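Local coordinates for protein tannase (Lactobacillus plantarum, PDB 3WA7) that probably hydrolyses the galloyl ester bonds of tannins, with an alpha/beta-hydrolase fold, at residues 315-320 with 337-342; 24-29 with 46-51. All coordinates share one frame; numbering follows the deposited sequence.

Interaction 1: residues 315-320 with 337-342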
loop_
_atom_site.group_PDB
_atom_site.type_symbol
_atom_site.label_atom_id
_atom_site.label_comp_id
_atom_site.label_asym_id
_atom_site.label_seq_id
_atom_site.Cartn_x
_atom_site.Cartn_y
_atom_site.Cartn_z
ATOM N N HIS A 315 -14.181 -25.239 -1.245
ATOM C CA HIS A 315 -13.464 -26.431 -1.683
ATOM C C HIS A 315 -12.800 -26.003 -2.985
ATOM O O HIS A 315 -13.374 -26.131 -4.065
ATOM C CB HIS A 315 -14.433 -27.594 -1.929
ATOM C CG HIS A 315 -13.767 -28.852 -2.401
ATOM N ND1 HIS A 315 -13.244 -28.988 -3.669
ATOM C CD2 HIS A 315 -13.547 -30.033 -1.776
ATOM C CE1 HIS A 315 -12.732 -30.198 -3.806
ATOM N NE2 HIS A 315 -12.903 -30.854 -2.672
ATOM N N LYS A 316 -11.594 -25.460 -2.863
ATOM C CA LYS A 316 -10.835 -24.981 -4.006
ATOM C C LYS A 316 -9.361 -25.225 -3.713
ATOM O O LYS A 316 -8.661 -25.869 -4.498
ATOM C CB LYS A 316 -11.103 -23.486 -4.212
ATOM C CG LYS A 316 -10.441 -22.897 -5.443
ATOM C CD LYS A 316 -10.918 -21.474 -5.703
ATOM C CE LYS A 316 -10.209 -20.878 -6.907
ATOM N NZ LYS A 316 -10.698 -19.508 -7.221
ATOM N N TYR A 317 -8.897 -24.708 -2.580
ATOM C CA TYR A 317 -7.512 -24.899 -2.163
ATOM C C TYR A 317 -7.496 -26.010 -1.126
ATOM O O TYR A 317 -8.437 -26.152 -0.342
ATOM C CB TYR A 317 -6.931 -23.628 -1.534
ATOM C CG TYR A 317 -6.983 -22.416 -2.426
ATOM C CD1 TYR A 317 -8.066 -21.539 -2.376
ATOM C CD2 TYR A 317 -5.963 -22.157 -3.338
ATOM C CE1 TYR A 317 -8.131 -20.431 -3.213
ATOM C CE2 TYR A 317 -6.018 -21.054 -4.182
ATOM C CZ TYR A 317 -7.103 -20.195 -4.113
ATOM O OH TYR A 317 -7.164 -19.103 -4.946
ATOM N N ALA A 318 -6.424 -26.791 -1.118
ATOM C CA ALA A 318 -6.297 -27.897 -0.178
ATOM C C ALA A 318 -5.920 -27.423 1.224
ATOM O O ALA A 318 -5.501 -26.277 1.413
ATOM C CB ALA A 318 -5.247 -28.879 -0.687
ATOM N N GLY A 319 -6.097 -28.307 2.205
ATOM C CA GLY A 319 -5.710 -27.983 3.567
ATOM C C GLY A 319 -6.753 -27.819 4.656
ATOM O O GLY A 319 -6.477 -28.124 5.815
ATOM N N PHE A 320 -7.946 -27.349 4.308
ATOM C CA PHE A 320 -8.968 -27.123 5.321
ATOM C C PHE A 320 -9.765 -28.337 5.776
ATOM O O PHE A 320 -9.949 -29.305 5.037
ATOM C CB PHE A 320 -9.943 -26.033 4.860
ATOM C CG PHE A 320 -9.302 -24.689 4.661
ATOM C CD1 PHE A 320 -8.733 -24.348 3.436
ATOM C CD2 PHE A 320 -9.249 -23.770 5.704
ATOM C CE1 PHE A 320 -8.119 -23.107 3.254
ATOM C CE2 PHE A 320 -8.636 -22.526 5.533
ATOM C CZ PHE A 320 -8.072 -22.195 4.305
ATOM N N LYS A 337 1.015 -24.716 -0.594
ATOM C CA LYS A 337 1.437 -25.455 -1.778
ATOM C C LYS A 337 0.339 -25.365 -2.836
ATOM O O LYS A 337 0.613 -25.251 -4.033
ATOM C CB LYS A 337 1.701 -26.921 -1.419
ATOM C CG LYS A 337 2.122 -27.786 -2.596
ATOM C CD LYS A 337 2.401 -29.218 -2.152
ATOM C CE LYS A 337 2.803 -30.092 -3.330
ATOM N NZ LYS A 337 3.025 -31.512 -2.920
ATOM N N SER A 338 -0.908 -25.414 -2.378
ATOM C CA SER A 338 -2.067 -25.340 -3.259
ATOM C C SER A 338 -2.178 -23.944 -3.874
ATOM O O SER A 338 -2.473 -23.795 -5.056
ATOM C CB SER A 338 -3.339 -25.672 -2.466
ATOM O OG SER A 338 -4.481 -25.700 -3.303
ATOM N N LEU A 339 -1.922 -22.926 -3.060
ATOM C CA LEU A 339 -1.988 -21.538 -3.508
ATOM C C LEU A 339 -0.876 -21.218 -4.512
ATOM O O LEU A 339 -1.083 -20.460 -5.464
ATOM C CB LEU A 339 -1.874 -20.610 -2.299
ATOM C CG LEU A 339 -1.935 -19.109 -2.575
ATOM C CD1 LEU A 339 -3.239 -18.761 -3.288
ATOM C CD2 LEU A 339 -1.821 -18.361 -1.257
ATOM N N THR A 340 0.290 -21.811 -4.265
ATOM C CA THR A 340 1.519 -21.682 -5.058
ATOM C C THR A 340 2.387 -20.463 -4.753
ATOM O O THR A 340 1.905 -19.396 -4.352
ATOM C CB THR A 340 1.269 -21.702 -6.602
ATOM O OG1 THR A 340 0.751 -20.438 -7.036
ATOM C CG2 THR A 340 0.300 -22.818 -6.978
ATOM N N ARG A 341 3.687 -20.656 -4.936
ATOM C CA ARG A 341 4.683 -19.615 -4.736
ATOM C C ARG A 341 4.706 -18.770 -6.005
ATOM O O ARG A 341 4.644 -19.302 -7.111
ATOM C CB ARG A 341 6.059 -20.252 -4.510
ATOM C CG ARG A 341 7.233 -19.285 -4.631
ATOM C CD ARG A 341 8.548 -20.037 -4.807
ATOM N NE ARG A 341 9.087 -20.557 -3.554
ATOM C CZ ARG A 341 9.817 -19.846 -2.697
ATOM N NH1 ARG A 341 10.101 -18.576 -2.954
ATOM N NH2 ARG A 341 10.274 -20.410 -1.587
HETATM N N MSE A 342 4.804 -17.457 -5.842
HETATM C CA MSE A 342 4.831 -16.552 -6.983
HETATM C C MSE A 342 6.245 -16.123 -7.352
HETATM O O MSE A 342 6.665 -16.256 -8.501
HETATM C CB MSE A 342 4.003 -15.305 -6.675
HETATM C CG MSE A 342 3.952 -14.302 -7.807
HETATM SE SE MSE A 342 3.192 -12.633 -7.226
HETATM C CE MSE A 342 4.004 -11.473 -8.536
#

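Interaction 2: residues 24-29 with 46-51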
loop_
_atom_site.group_PDB
_atom_site.type_symbol
_atom_site.label_atom_id
_atom_site.label_comp_id
_atom_site.label_asym_id
_atom_site.label_seq_id
_atom_site.Cartn_x
_atom_site.Cartn_y
_atom_site.Cartn_z
ATOM N N ILE A 24 -24.061 11.628 -11.186
ATOM C CA ILE A 24 -23.303 12.170 -10.063
ATOM C C ILE A 24 -22.715 13.513 -10.485
ATOM O O ILE A 24 -21.846 13.574 -11.357
ATOM C CB ILE A 24 -22.160 11.224 -9.646
ATOM C CG1 ILE A 24 -22.733 9.863 -9.247
ATOM C CG2 ILE A 24 -21.382 11.826 -8.483
ATOM C CD1 ILE A 24 -23.755 9.930 -8.126
ATOM N N GLN A 25 -23.201 14.586 -9.869
ATOM C CA GLN A 25 -22.742 15.935 -10.179
ATOM C C GLN A 25 -21.565 16.324 -9.291
ATOM O O GLN A 25 -21.619 16.168 -8.073
ATOM C CB GLN A 25 -23.872 16.945 -9.967
ATOM C CG GLN A 25 -25.092 16.756 -10.860
ATOM C CD GLN A 25 -24.860 17.208 -12.289
ATOM O OE1 GLN A 25 -23.853 17.846 -12.601
ATOM N NE2 GLN A 25 -25.807 16.890 -13.166
ATOM N N TYR A 26 -20.505 16.834 -9.903
ATOM C CA TYR A 26 -19.337 17.248 -9.144
ATOM C C TYR A 26 -18.585 18.350 -9.872
ATOM O O TYR A 26 -18.933 18.718 -10.998
ATOM C CB TYR A 26 -18.411 16.048 -8.899
ATOM C CG TYR A 26 -17.821 15.432 -10.150
ATOM C CD1 TYR A 26 -16.518 15.730 -10.550
ATOM C CD2 TYR A 26 -18.559 14.538 -10.923
ATOM C CE1 TYR A 26 -15.962 15.146 -11.692
ATOM C CE2 TYR A 26 -18.012 13.951 -12.065
ATOM C CZ TYR A 26 -16.715 14.259 -12.442
ATOM O OH TYR A 26 -16.175 13.674 -13.568
ATOM N N TYR A 27 -17.573 18.895 -9.210
ATOM C CA TYR A 27 -16.746 19.937 -9.798
ATOM C C TYR A 27 -15.318 19.433 -9.804
ATOM O O TYR A 27 -14.928 18.667 -8.928
ATOM C CB TYR A 27 -16.839 21.231 -8.992
ATOM C CG TYR A 27 -18.077 22.039 -9.296
ATOM C CD1 TYR A 27 -19.335 21.620 -8.864
ATOM C CD2 TYR A 27 -17.991 23.221 -10.030
ATOM C CE1 TYR A 27 -20.481 22.363 -9.156
ATOM C CE2 TYR A 27 -19.127 23.969 -10.328
ATOM C CZ TYR A 27 -20.366 23.535 -9.889
ATOM O OH TYR A 27 -21.484 24.284 -10.183
ATOM N N ALA A 28 -14.542 19.865 -10.791
ATOM C CA ALA A 28 -13.162 19.422 -10.910
ATOM C C ALA A 28 -12.176 20.555 -11.165
ATOM O O ALA A 28 -12.478 21.513 -11.875
ATOM C CB ALA A 28 -13.055 18.391 -12.030
ATOM N N ALA A 29 -10.998 20.435 -10.561
ATOM C CA ALA A 29 -9.912 21.396 -10.728
ATOM C C ALA A 29 -8.725 20.478 -10.961
ATOM O O ALA A 29 -8.323 19.742 -10.059
ATOM C CB ALA A 29 -9.716 22.222 -9.464
ATOM N N ASN A 46 -5.260 16.595 -8.771
ATOM C CA ASN A 46 -6.602 16.909 -9.237
ATOM C C ASN A 46 -7.533 16.944 -8.034
ATOM O O ASN A 46 -7.402 16.134 -7.115
ATOM C CB ASN A 46 -7.113 15.852 -10.221
ATOM C CG ASN A 46 -6.279 15.763 -11.478
ATOM O OD1 ASN A 46 -5.698 16.751 -11.927
ATOM N ND2 ASN A 46 -6.238 14.575 -12.074
ATOM N N VAL A 47 -8.477 17.879 -8.053
ATOM C CA VAL A 47 -9.441 18.031 -6.972
ATOM C C VAL A 47 -10.856 17.803 -7.498
ATOM O O VAL A 47 -11.252 18.396 -8.500
ATOM C CB VAL A 47 -9.368 19.448 -6.369
ATOM C CG1 VAL A 47 -10.389 19.599 -5.255
ATOM C CG2 VAL A 47 -7.968 19.713 -5.846
ATOM N N PHE A 48 -11.608 16.940 -6.822
ATOM C CA PHE A 48 -12.980 16.648 -7.222
ATOM C C PHE A 48 -13.902 16.866 -6.029
ATOM O O PHE A 48 -13.667 16.342 -4.940
ATOM C CB PHE A 48 -13.079 15.220 -7.752
ATOM C CG PHE A 48 -12.116 14.941 -8.865
ATOM C CD1 PHE A 48 -10.926 14.263 -8.619
ATOM C CD2 PHE A 48 -12.369 15.412 -10.149
ATOM C CE1 PHE A 48 -9.997 14.062 -9.636
ATOM C CE2 PHE A 48 -11.443 15.215 -11.177
ATOM C CZ PHE A 48 -10.255 14.538 -10.917
ATOM N N VAL A 49 -14.954 17.646 -6.253
ATOM C CA VAL A 49 -15.882 18.002 -5.190
ATOM C C VAL A 49 -17.347 17.766 -5.532
ATOM O O VAL A 49 -17.807 18.154 -6.604
ATOM C CB VAL A 49 -15.722 19.504 -4.841
ATOM C CG1 VAL A 49 -16.606 19.868 -3.658
ATOM C CG2 VAL A 49 -14.258 19.824 -4.551
ATOM N N PRO A 50 -18.097 17.116 -4.626
ATOM C CA PRO A 50 -19.519 16.876 -4.895
ATOM C C PRO A 50 -20.171 18.239 -5.134
ATOM O O PRO A 50 -19.900 19.193 -4.405
ATOM C CB PRO A 50 -20.003 16.217 -3.608
ATOM C CG PRO A 50 -18.786 15.415 -3.186
ATOM C CD PRO A 50 -17.668 16.420 -3.399
ATOM N N ALA A 51 -21.025 18.327 -6.147
ATOM C CA ALA A 51 -21.679 19.586 -6.488
ATOM C C ALA A 51 -22.377 20.271 -5.313
ATOM O O ALA A 51 -22.410 21.500 -5.236
ATOM C CB ALA A 51 -22.677 19.360 -7.625
#

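Interaction 1: residues 315-320 with 337-342
The ring of Y317 meets S338 at its edge, where OG lies near the ring plane, 3.8 Å from CD2. K316 CG lies over one face, 4.0 Å above the plane and displaced toward the rim. L339 approaches the same ring obliquely, its CD1 lying 3.7 Å from Y317 CE2, and Y335 meets it edge-to-face. The phenol oxygen is engaged by D448, which also takes a salt bridge from K316 NZ, so both neighbouring side chains reach one carboxylate. The contact sets the loop that follows helix 291-309 against the last turn of helix 332-339; the antiparallel hairpin 320-323/326-330 connects the loop to the helix along the chain. Across the two segments the one hydrogen bond is A318 N to S338 OG, 3.1 Å long and nearly straight at 162°. S338 holds OG anti to its own backbone N (chi1 -176°), which brings the hydroxyl to 3.3 Å from Y317 CA. Beside this bond the A318 methyl packs on the serine, CB to S338 CB 4.1 Å. An alanine in place of S338 would probably leave A318 N without this acceptor and open a small gap beside Y317 CA and the ring edge.

Interaction 2: residues 24-29 with 46-51
Y27 and V49 form a hydrogen-bonded antiparallel pair: Y27 N donates to V49 O at 2.7 Å, and V49 N returns a bond to Y27 O at 2.9 Å. A29 and V47 repeat the two-way exchange. Just past the end of the strand, A51 N donates to Q25 O over 3.0 Å, but from above the carbonyl plane, 41° out of it. Between the bonded pairs, A28 and F48 are a non-hydrogen-bonded pair, with A28 CB 3.6 Å from F48 CD2. Y26 lies alongside F48, pointing the same way, its CE1 3.9 Å from that same CD2. On the face carrying Y27, V49, A29 and V47, CB of A29 and CB of V47 are 4.2 Å apart. The edge of the Y27 ring meets A51, whose CA is 3.9 Å from CD1. The short segments run at 149° between their N-to-C directions, as the two arms of the beta hairpin 22-33/44-50 in the antiparallel N-terminal part of the mixed sheet. N46 OD1 accepts from N31 N and its ND2 bonds D84 O. Strand 13-19 flanks 22-33, strand 107-111 flanks 44-50, and L102 of helix 95-103 packs on Y26, F48 and P50.

Overall arrangement
Interaction 2 comes first along the chain and closes before interaction 1 opens. Their centres lie 44 Å apart and their nearest atoms about 28 Å, so they do not touch. Interaction 2 belongs to the nine-stranded mixed sheet, pairing its second and third strands near the end bounded by strand 13-19. Interaction 1 lies outside that sheet, joining a surface loop to helix 332-339 in the region between strands 199-203 and 410-414. The two sample separate parts of an alpha/beta-hydrolase, its sheet framework and what is probably an insertion between two of its strands. L339 of interaction 1 lies near, without touching, a probable catalytic triad of S163, D419 and H451.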